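Local atomic coordinates of diacylglycerol kinase (Bacillus anthracis, PDB entry 3S40), a protein that probably phosphorylates the membrane lipid diacylglycerol with ATP to give phosphatidic acid. Residues F181-T186 against Q190-E195; F246-S249 against F255-K258. All coordinates share one frame; numbering follows the deposited sequence.

Interaction 1: residues F181-T186 against Q190-E195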
loop_
_atom_site.group_PDB
_atom_site.type_symbol
_atom_site.label_atom_id
_atom_site.label_comp_id
_atom_site.label_asym_id
_atom_site.label_seq_id
_atom_site.Cartn_x
_atom_site.Cartn_y
_atom_site.Cartn_z
ATOM N N PHE A 181 -14.021 -17.808 -13.333
ATOM C CA PHE A 181 -15.193 -16.947 -13.468
ATOM C C PHE A 181 -14.980 -15.946 -14.595
ATOM O O PHE A 181 -13.855 -15.496 -14.822
ATOM C CB PHE A 181 -15.473 -16.207 -12.161
ATOM C CG PHE A 181 -14.346 -15.321 -11.724
ATOM C CD1 PHE A 181 -14.209 -14.044 -12.249
ATOM C CD2 PHE A 181 -13.414 -15.769 -10.800
ATOM C CE1 PHE A 181 -13.161 -13.223 -11.853
ATOM C CE2 PHE A 181 -12.362 -14.954 -10.397
ATOM C CZ PHE A 181 -12.234 -13.680 -10.926
ATOM N N PRO A 182 -16.061 -15.593 -15.305
ATOM C CA PRO A 182 -15.988 -14.647 -16.418
ATOM C C PRO A 182 -15.878 -13.202 -15.937
ATOM O O PRO A 182 -16.460 -12.820 -14.919
ATOM C CB PRO A 182 -17.320 -14.859 -17.138
ATOM C CG PRO A 182 -18.251 -15.270 -16.058
ATOM C CD PRO A 182 -17.434 -16.083 -15.088
ATOM N N VAL A 183 -15.133 -12.405 -16.693
ATOM C CA VAL A 183 -14.877 -11.029 -16.335
ATOM C C VAL A 183 -14.855 -10.197 -17.602
ATOM O O VAL A 183 -14.496 -10.676 -18.684
ATOM C CB VAL A 183 -13.522 -10.873 -15.584
ATOM C CG1 VAL A 183 -12.340 -10.971 -16.563
ATOM C CG2 VAL A 183 -13.470 -9.553 -14.827
ATOM N N LYS A 184 -15.265 -8.947 -17.452
ATOM C CA LYS A 184 -15.238 -7.984 -18.534
ATOM C C LYS A 184 -14.528 -6.760 -17.975
ATOM O O LYS A 184 -14.922 -6.238 -16.925
ATOM C CB LYS A 184 -16.667 -7.630 -18.936
ATOM C CG LYS A 184 -16.822 -7.097 -20.343
ATOM C CD LYS A 184 -18.293 -7.066 -20.754
ATOM C CE LYS A 184 -19.072 -8.265 -20.198
ATOM N NZ LYS A 184 -18.476 -9.586 -20.549
ATOM N N ILE A 185 -13.472 -6.314 -18.648
ATOM C CA ILE A 185 -12.708 -5.168 -18.152
ATOM C C ILE A 185 -12.621 -4.089 -19.207
ATOM O O ILE A 185 -12.162 -4.344 -20.318
ATOM C CB ILE A 185 -11.266 -5.563 -17.717
ATOM C CG1 ILE A 185 -11.298 -6.676 -16.657
ATOM C CG2 ILE A 185 -10.511 -4.350 -17.188
ATOM C CD1 ILE A 185 -9.927 -7.220 -16.263
ATOM N N THR A 186 -13.079 -2.891 -18.864
ATOM C CA THR A 186 -12.876 -1.712 -19.706
ATOM C C THR A 186 -11.800 -0.841 -19.076
ATOM O O THR A 186 -11.842 -0.550 -17.877
ATOM C CB THR A 186 -14.158 -0.866 -19.836
ATOM O OG1 THR A 186 -14.495 -0.298 -18.557
ATOM C CG2 THR A 186 -15.315 -1.713 -20.334
ATOM N N GLN A 190 -10.711 0.819 -23.980
ATOM C CA GLN A 190 -10.606 -0.524 -24.539
ATOM C C GLN A 190 -11.276 -1.526 -23.617
ATOM O O GLN A 190 -11.717 -1.169 -22.522
ATOM C CB GLN A 190 -9.147 -0.900 -24.746
ATOM C CG GLN A 190 -8.323 0.227 -25.324
ATOM C CD GLN A 190 -7.264 -0.275 -26.267
ATOM O OE1 GLN A 190 -6.072 -0.088 -26.030
ATOM N NE2 GLN A 190 -7.692 -0.919 -27.353
ATOM N N VAL A 191 -11.370 -2.776 -24.060
ATOM C CA VAL A 191 -11.987 -3.807 -23.230
ATOM C C VAL A 191 -11.307 -5.170 -23.315
ATOM O O VAL A 191 -10.579 -5.479 -24.271
ATOM C CB VAL A 191 -13.488 -3.992 -23.529
ATOM C CG1 VAL A 191 -14.205 -2.647 -23.540
ATOM C CG2 VAL A 191 -13.675 -4.721 -24.844
ATOM N N TYR A 192 -11.572 -5.973 -22.289
ATOM C CA TYR A 192 -11.029 -7.313 -22.151
ATOM C C TYR A 192 -12.098 -8.232 -21.575
ATOM O O TYR A 192 -12.584 -8.002 -20.472
ATOM C CB TYR A 192 -9.817 -7.307 -21.215
ATOM C CG TYR A 192 -9.331 -8.694 -20.873
ATOM C CD1 TYR A 192 -9.827 -9.371 -19.767
ATOM C CD2 TYR A 192 -8.385 -9.333 -21.664
ATOM C CE1 TYR A 192 -9.392 -10.643 -19.453
ATOM C CE2 TYR A 192 -7.946 -10.609 -21.361
ATOM C CZ TYR A 192 -8.451 -11.256 -20.253
ATOM O OH TYR A 192 -8.016 -12.525 -19.947
ATOM N N GLU A 193 -12.462 -9.267 -22.326
ATOM C CA GLU A 193 -13.389 -10.277 -21.828
ATOM C C GLU A 193 -12.722 -11.637 -21.829
ATOM O O GLU A 193 -12.061 -12.016 -22.804
ATOM C CB GLU A 193 -14.650 -10.326 -22.686
ATOM C CG GLU A 193 -15.775 -9.446 -22.186
ATOM C CD GLU A 193 -16.787 -9.122 -23.271
ATOM O OE1 GLU A 193 -16.368 -8.660 -24.356
ATOM O OE2 GLU A 193 -17.998 -9.335 -23.042
ATOM N N ASP A 194 -12.892 -12.375 -20.738
ATOM C CA ASP A 194 -12.334 -13.718 -20.665
ATOM C C ASP A 194 -12.722 -14.466 -19.398
ATOM O O ASP A 194 -13.481 -13.970 -18.565
ATOM C CB ASP A 194 -10.808 -13.675 -20.798
ATOM C CG ASP A 194 -10.279 -14.716 -21.765
ATOM O OD1 ASP A 194 -10.806 -14.800 -22.898
ATOM O OD2 ASP A 194 -9.343 -15.455 -21.391
ATOM N N GLU A 195 -12.193 -15.676 -19.281
ATOM C CA GLU A 195 -12.400 -16.522 -18.121
ATOM C C GLU A 195 -11.145 -16.433 -17.272
ATOM O O GLU A 195 -10.059 -16.824 -17.711
ATOM C CB GLU A 195 -12.620 -17.970 -18.570
ATOM C CG GLU A 195 -13.230 -18.893 -17.524
ATOM C CD GLU A 195 -14.731 -18.701 -17.380
ATOM O OE1 GLU A 195 -15.267 -17.727 -17.953
ATOM O OE2 GLU A 195 -15.373 -19.527 -16.695
#
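Tyr192 and Ile185 face each other as a hydrogen-bonded antiparallel pair. Two short backbone bonds hold them, Ile185 N to Tyr192 O and Tyr192 N to Ile185 O, both 2.6 Å. Their CA atoms are 4.8 Å apart, whereas the CA atoms of Val183 and Asp194, the other such pair, stand 5.7 Å apart, so the strands draw together toward the turn. The Tyr192 CG lies anti to the backbone N (chi1 172°), which runs the ring alongside Ile185. CD1 of the ring meets Ile185 CD1 at 4.1 Å, and its CE1 edge meets Val183 CG1, also at 4.1 Å, near the ring plane. Glu195 is on the other face with Pro182. Its chain bends at chi2 (78°), swinging the carboxylate back over the first strand: OE1 comes to 3.6 Å from Pro182 CB, while OE2 is hydrogen-bonded to Thr180. On this face the Lys184 chain runs alongside Glu193, bending near its end to bring NZ to OE2 at 2.6 Å in a salt bridge, reached from the anti side of that oxygen. Segments 181-186 and 190-195 run antiparallel (170° between their directions) as the two arms of a beta hairpin, whose second strand, 190-196, is outermost in its sheet within this chain. Strand 261-266 bonds to the far side of 181-187; strand 224-230 of the second sheet packs against the face that carries Ile185 and Tyr192.

Interaction 2: residues F246-S249 against F255-K258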
loop_
_atom_site.group_PDB
_atom_site.type_symbol
_atom_site.label_atom_id
_atom_site.label_comp_id
_atom_site.label_asym_id
_atom_site.label_seq_id
_atom_site.Cartn_x
_atom_site.Cartn_y
_atom_site.Cartn_z
ATOM N N PHE A 246 10.506 -7.479 -14.802
ATOM C CA PHE A 246 10.156 -6.205 -15.421
ATOM C C PHE A 246 9.460 -6.353 -16.762
ATOM O O PHE A 246 8.752 -5.445 -17.202
ATOM C CB PHE A 246 11.361 -5.271 -15.492
ATOM C CG PHE A 246 11.634 -4.577 -14.197
ATOM C CD1 PHE A 246 10.678 -3.734 -13.641
ATOM C CD2 PHE A 246 12.825 -4.780 -13.518
ATOM C CE1 PHE A 246 10.910 -3.096 -12.436
ATOM C CE2 PHE A 246 13.065 -4.144 -12.310
ATOM C CZ PHE A 246 12.106 -3.300 -11.768
ATOM N N GLU A 247 9.635 -7.510 -17.388
ATOM C CA GLU A 247 8.939 -7.812 -18.633
ATOM C C GLU A 247 7.898 -8.918 -18.431
ATOM O O GLU A 247 8.024 -9.734 -17.517
ATOM C CB GLU A 247 9.946 -8.213 -19.718
ATOM C CG GLU A 247 11.127 -7.257 -19.861
ATOM C CD GLU A 247 10.695 -5.823 -20.146
ATOM O OE1 GLU A 247 9.603 -5.637 -20.724
ATOM O OE2 GLU A 247 11.446 -4.886 -19.785
ATOM N N ASP A 248 6.878 -8.944 -19.284
ATOM C CA ASP A 248 5.859 -9.991 -19.217
ATOM C C ASP A 248 6.294 -11.281 -19.902
ATOM O O ASP A 248 7.169 -11.272 -20.765
ATOM C CB ASP A 248 4.540 -9.509 -19.814
ATOM C CG ASP A 248 3.803 -8.568 -18.893
ATOM O OD1 ASP A 248 3.372 -9.020 -17.809
ATOM O OD2 ASP A 248 3.659 -7.383 -19.251
ATOM N N SER A 249 5.669 -12.389 -19.517
ATOM C CA SER A 249 6.031 -13.689 -20.065
ATOM C C SER A 249 4.944 -14.286 -20.960
ATOM O O SER A 249 5.167 -14.482 -22.156
ATOM C CB SER A 249 6.397 -14.665 -18.943
ATOM O OG SER A 249 7.363 -14.105 -18.073
ATOM N N PHE A 255 -3.072 -11.799 -18.677
ATOM C CA PHE A 255 -3.278 -10.477 -19.243
ATOM C C PHE A 255 -2.756 -9.402 -18.281
ATOM O O PHE A 255 -3.111 -9.382 -17.110
ATOM C CB PHE A 255 -4.758 -10.245 -19.538
ATOM C CG PHE A 255 -5.055 -8.884 -20.109
ATOM C CD1 PHE A 255 -4.627 -8.543 -21.382
ATOM C CD2 PHE A 255 -5.778 -7.953 -19.378
ATOM C CE1 PHE A 255 -4.911 -7.288 -21.915
ATOM C CE2 PHE A 255 -6.066 -6.695 -19.902
ATOM C CZ PHE A 255 -5.632 -6.363 -21.170
ATOM N N HIS A 256 -1.909 -8.511 -18.787
ATOM C CA HIS A 256 -1.357 -7.442 -17.978
ATOM C C HIS A 256 -1.323 -6.172 -18.787
ATOM O O HIS A 256 -0.717 -6.123 -19.861
ATOM C CB HIS A 256 0.060 -7.787 -17.520
ATOM C CG HIS A 256 0.726 -6.690 -16.748
ATOM N ND1 HIS A 256 2.096 -6.563 -16.664
ATOM C CD2 HIS A 256 0.209 -5.679 -16.005
ATOM C CE1 HIS A 256 2.394 -5.518 -15.913
ATOM N NE2 HIS A 256 1.267 -4.961 -15.507
ATOM N N VAL A 257 -1.985 -5.139 -18.286
ATOM C CA VAL A 257 -1.931 -3.848 -18.946
ATOM C C VAL A 257 -1.906 -2.749 -17.897
ATOM O O VAL A 257 -2.295 -2.970 -16.745
ATOM C CB VAL A 257 -3.143 -3.632 -19.876
ATOM C CG1 VAL A 257 -4.412 -3.406 -19.064
ATOM C CG2 VAL A 257 -2.898 -2.447 -20.793
ATOM N N LYS A 258 -1.435 -1.572 -18.291
ATOM C CA LYS A 258 -1.479 -0.411 -17.415
ATOM C C LYS A 258 -2.558 0.542 -17.870
ATOM O O LYS A 258 -2.679 0.808 -19.052
ATOM C CB LYS A 258 -0.118 0.286 -17.385
ATOM C CG LYS A 258 0.870 -0.372 -16.418
ATOM C CD LYS A 258 2.305 0.005 -16.749
ATOM C CE LYS A 258 3.274 -0.513 -15.701
ATOM N NZ LYS A 258 3.095 0.224 -14.413
#
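Asp248 and His256 meet through one carboxylate and one ring nitrogen. His256 ND1 donates to Asp248 OD1 over 3.0 Å, with an N-H...O angle of 152°, and OD1 receives it through its syn lone pair. A second, weak bond runs from the same ND1 to Asp248 OD2 at 3.1 Å, so OD1 is the main acceptor. The orientation of the flat groups explains the difference. Carboxylate and ring planes are 77° apart, and CG of Asp248 sits at the ring edge, in its plane; OD1 stays close to that plane, whereas OD2 falls further from it on the opposite side. The imidazole can present this edge because its CG is anti to the backbone N (chi1 176°), which carries the ring away from the strand toward the loop. Asp248 OD1 also lies 3.5 Å from His256 CB, so the carboxylate rests beside the base of the side chain as well as at its nitrogen.

Both ring nitrogens are satisfied: NE2 is hydrogen-bonded to Asp225 OD1, on the neighbouring strand 224-230. Asp225 uses its other oxygen in a salt bridge to Lys258 NZ, which also reaches Asp221 and the carbonyl of Asn216. A ring held between two carboxylates would probably favour the imidazolium form, and both bonds together fix its rotation. On the loop itself, Ser249 N is hydrogen-bonded to Tyr240 OH at the end of helix 234-240, a second tie.

The CA atoms of Asp248 and His256 are 7.8 Å apart, too far for strand pairing, and only 86 Å² is buried. The arrangement is a His-carboxylate hydrogen bond at the surface, tying the loop between helix 234-240 and strand 254-259 to an edge strand of the beta-sandwich-like C-terminal domain.

Interaction 1 closes before interaction 2 opens along the chain, and their centres lie 16 Å apart within the same C-terminal family region. Each involves an outermost strand, 190-196 in one antiparallel sheet and 254-259 in the other. The two meet directly where the rings of Tyr192 and Phe255 stack, with Tyr192 CE2 3.6 Å from Phe255 CG; this contact makes the hairpin edge and the loop-bound strand neighbours across the sandwich. Phe255 and His256 point to opposite sides of strand 254-259, Phe255 away from the loop and His256 toward it. Strand 261-266 pairs with 181-187, so the chain passes from one sheet of the sandwich to the other between strands 254-259 and 261-266.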